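Local structure of PhnB protein (Bacillus cereus, 3OMS) at residues Thr29-Gln34 and His100-Asp105. The protein belongs to the PhnB-like branch of the glyoxalase superfamily and is putatively a 3-demethylubiquinone-9 3-methyltransferase. Numbering follows the deposited sequence. Where two conformers were deposited one is given.
Sequences TSLFDQ and HKLAQD
Ser30 OG is gripped twice: it bonds to the carbonyl oxygen of Phe27, one turn back on helix 21-29, and it accepts a hydrogen bond from a water whose oxygen lies 2.6 Å from it. The same water accepts a weak bond from Lys101 NZ at 3.2 Å, making a one-water bridge at the outer margin of the contact. Direct approach of the ammonium group to the loop is looser, since Lys101 NZ stays 4.2 Å from Ser30 O.

Beside this bridge Leu31 reaches across and divides its two methyl groups between neighbouring residues of helix 92-103. Leu31 CD2 lies against the aliphatic part of the lysine, 3.6 Å from Lys101 CD, and the two side chains run past each other in opposite directions. The lysine is fully extended beyond CG (chi2 180°), which lays its methylenes alongside the leucine and carries NZ on to the water. The other methyl, Leu31 CD1, meets the Leu102 fork at an angle, 3.5 Å from Leu102 CD2. On its own loop, Leu31 CB sits 3.8 Å above one face of the Phe32 ring, toward the rim.

Leu102 continues inward onto Trp132 and Leu124, and Phe32 also touches Trp132, so the buried side of the contact is apolar, while its exposed margin carries the single water. The contact thus joins the loop after helix 21-29 to the C-terminal end of helix 92-103, consistent with the glyoxalase (vicinal oxygen chelate) fold, known for its paired βαβββ modules.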
loop_
_atom_site.group_PDB
_atom_site.type_symbol
_atom_site.label_atom_id
_atom_site.label_comp_id
_atom_site.label_asym_id
_atom_site.label_seq_id
_atom_site.Cartn_x
_atom_site.Cartn_y
_atom_site.Cartn_z
ATOM N N THR A 29 14.673 5.381 -1.201
ATOM C CA THR A 29 15.756 4.457 -0.958
ATOM C C THR A 29 16.898 5.126 -0.162
ATOM O O THR A 29 17.740 4.436 0.374
ATOM C CB THR A 29 16.321 3.837 -2.234
ATOM O OG1 THR A 29 16.727 4.867 -3.113
ATOM C CG2 THR A 29 15.305 2.948 -2.946
ATOM N N SER A 30 16.916 6.451 -0.064
ATOM C CA SER A 30 17.907 7.144 0.784
ATOM C C SER A 30 17.565 7.192 2.288
ATOM O O SER A 30 18.420 7.586 3.114
ATOM C CB SER A 30 18.094 8.579 0.283
ATOM O OG SER A 30 17.057 9.458 0.758
ATOM N N LEU A 31 16.356 6.777 2.662
ATOM C CA LEU A 31 15.835 7.003 4.001
ATOM C C LEU A 31 16.034 5.833 4.926
ATOM O O LEU A 31 15.953 5.988 6.141
ATOM C CB LEU A 31 14.322 7.270 3.938
ATOM C CG LEU A 31 13.883 8.495 3.143
ATOM C CD1 LEU A 31 12.363 8.586 3.194
ATOM C CD2 LEU A 31 14.534 9.750 3.690
ATOM N N PHE A 32 16.244 4.641 4.356
ATOM C CA PHE A 32 16.322 3.430 5.145
ATOM C C PHE A 32 17.545 2.620 4.754
ATOM O O PHE A 32 18.015 2.665 3.605
ATOM C CB PHE A 32 15.058 2.557 4.923
ATOM C CG PHE A 32 13.770 3.278 5.165
ATOM C CD1 PHE A 32 13.342 3.539 6.461
ATOM C CD2 PHE A 32 12.973 3.701 4.108
ATOM C CE1 PHE A 32 12.154 4.239 6.683
ATOM C CE2 PHE A 32 11.798 4.407 4.330
ATOM C CZ PHE A 32 11.383 4.665 5.607
ATOM N N ASP A 33 18.056 1.877 5.724
ATOM C CA ASP A 33 19.135 0.954 5.465
ATOM C C ASP A 33 18.662 -0.122 4.506
ATOM O O ASP A 33 17.485 -0.494 4.540
ATOM C CB ASP A 33 19.599 0.290 6.760
ATOM C CG ASP A 33 21.042 0.010 6.735
ATOM O OD1 ASP A 33 21.801 1.015 6.866
ATOM O OD2 ASP A 33 21.416 -1.187 6.562
ATOM N N GLN A 34 19.603 -0.614 3.688
ATOM C CA GLN A 34 19.398 -1.750 2.783
ATOM C C GLN A 34 18.221 -1.514 1.860
ATOM O O GLN A 34 17.304 -2.344 1.717
ATOM C CB GLN A 34 19.281 -3.050 3.557
ATOM C CG GLN A 34 20.649 -3.577 3.974
ATOM C CD GLN A 34 20.546 -4.518 5.114
ATOM O OE1 GLN A 34 20.774 -5.718 4.965
ATOM N NE2 GLN A 34 20.192 -3.987 6.281
ATOM N N HIS A 100 11.346 13.959 9.590
ATOM C CA HIS A 100 11.729 15.317 9.155
ATOM C C HIS A 100 11.995 15.338 7.657
ATOM O O HIS A 100 11.595 16.249 6.968
ATOM C CB HIS A 100 12.954 15.777 9.954
ATOM C CG HIS A 100 13.597 17.038 9.469
ATOM N ND1 HIS A 100 13.003 18.276 9.578
ATOM C CD2 HIS A 100 14.819 17.250 8.925
ATOM C CE1 HIS A 100 13.831 19.193 9.111
ATOM N NE2 HIS A 100 14.939 18.595 8.714
ATOM N N LYS A 101 12.646 14.285 7.167
ATOM C CA LYS A 101 12.910 14.217 5.748
ATOM C C LYS A 101 11.607 14.083 4.954
ATOM O O LYS A 101 11.411 14.780 3.957
ATOM C CB LYS A 101 13.896 13.074 5.430
ATOM C CG LYS A 101 15.370 13.436 5.818
ATOM C CD LYS A 101 16.291 12.284 5.487
ATOM C CE LYS A 101 17.813 12.510 5.672
ATOM N NZ LYS A 101 18.407 11.096 5.369
ATOM N N LEU A 102 10.744 13.156 5.375
ATOM C CA LEU A 102 9.453 12.896 4.686
ATOM C C LEU A 102 8.482 14.079 4.778
ATOM O O LEU A 102 7.655 14.287 3.878
ATOM C CB LEU A 102 8.796 11.630 5.273
ATOM C CG LEU A 102 9.375 10.268 4.933
ATOM C CD1 LEU A 102 8.757 9.191 5.877
ATOM C CD2 LEU A 102 9.113 9.931 3.456
ATOM N N ALA A 103 8.589 14.855 5.867
ATOM C CA ALA A 103 7.754 16.043 6.057
ATOM C C ALA A 103 8.064 17.200 5.092
ATOM O O ALA A 103 7.227 18.102 4.974
ATOM C CB ALA A 103 7.884 16.569 7.556
ATOM N N GLN A 104 9.246 17.211 4.437
ATOM C CA GLN A 104 9.658 18.373 3.622
ATOM C C GLN A 104 8.687 18.530 2.459
ATOM O O GLN A 104 8.467 17.592 1.686
ATOM C CB GLN A 104 11.074 18.219 3.094
ATOM C CG GLN A 104 12.184 17.886 4.135
ATOM C CD GLN A 104 12.459 18.951 5.233
ATOM O OE1 GLN A 104 11.544 19.486 5.856
ATOM N NE2 GLN A 104 13.743 19.156 5.529
ATOM N N ASP A 105 8.033 19.677 2.402
ATOM C CA ASP A 105 6.991 19.977 1.400
ATOM C C ASP A 105 5.836 18.964 1.449
ATOM O O ASP A 105 5.115 18.775 0.474
ATOM C CB ASP A 105 7.619 20.076 -0.002
ATOM C CG ASP A 105 8.496 21.314 -0.157
ATOM O OD1 ASP A 105 8.357 22.264 0.636
ATOM O OD2 ASP A 105 9.319 21.340 -1.068
HETATM O O HOH W 1 17.670 11.469 2.247
#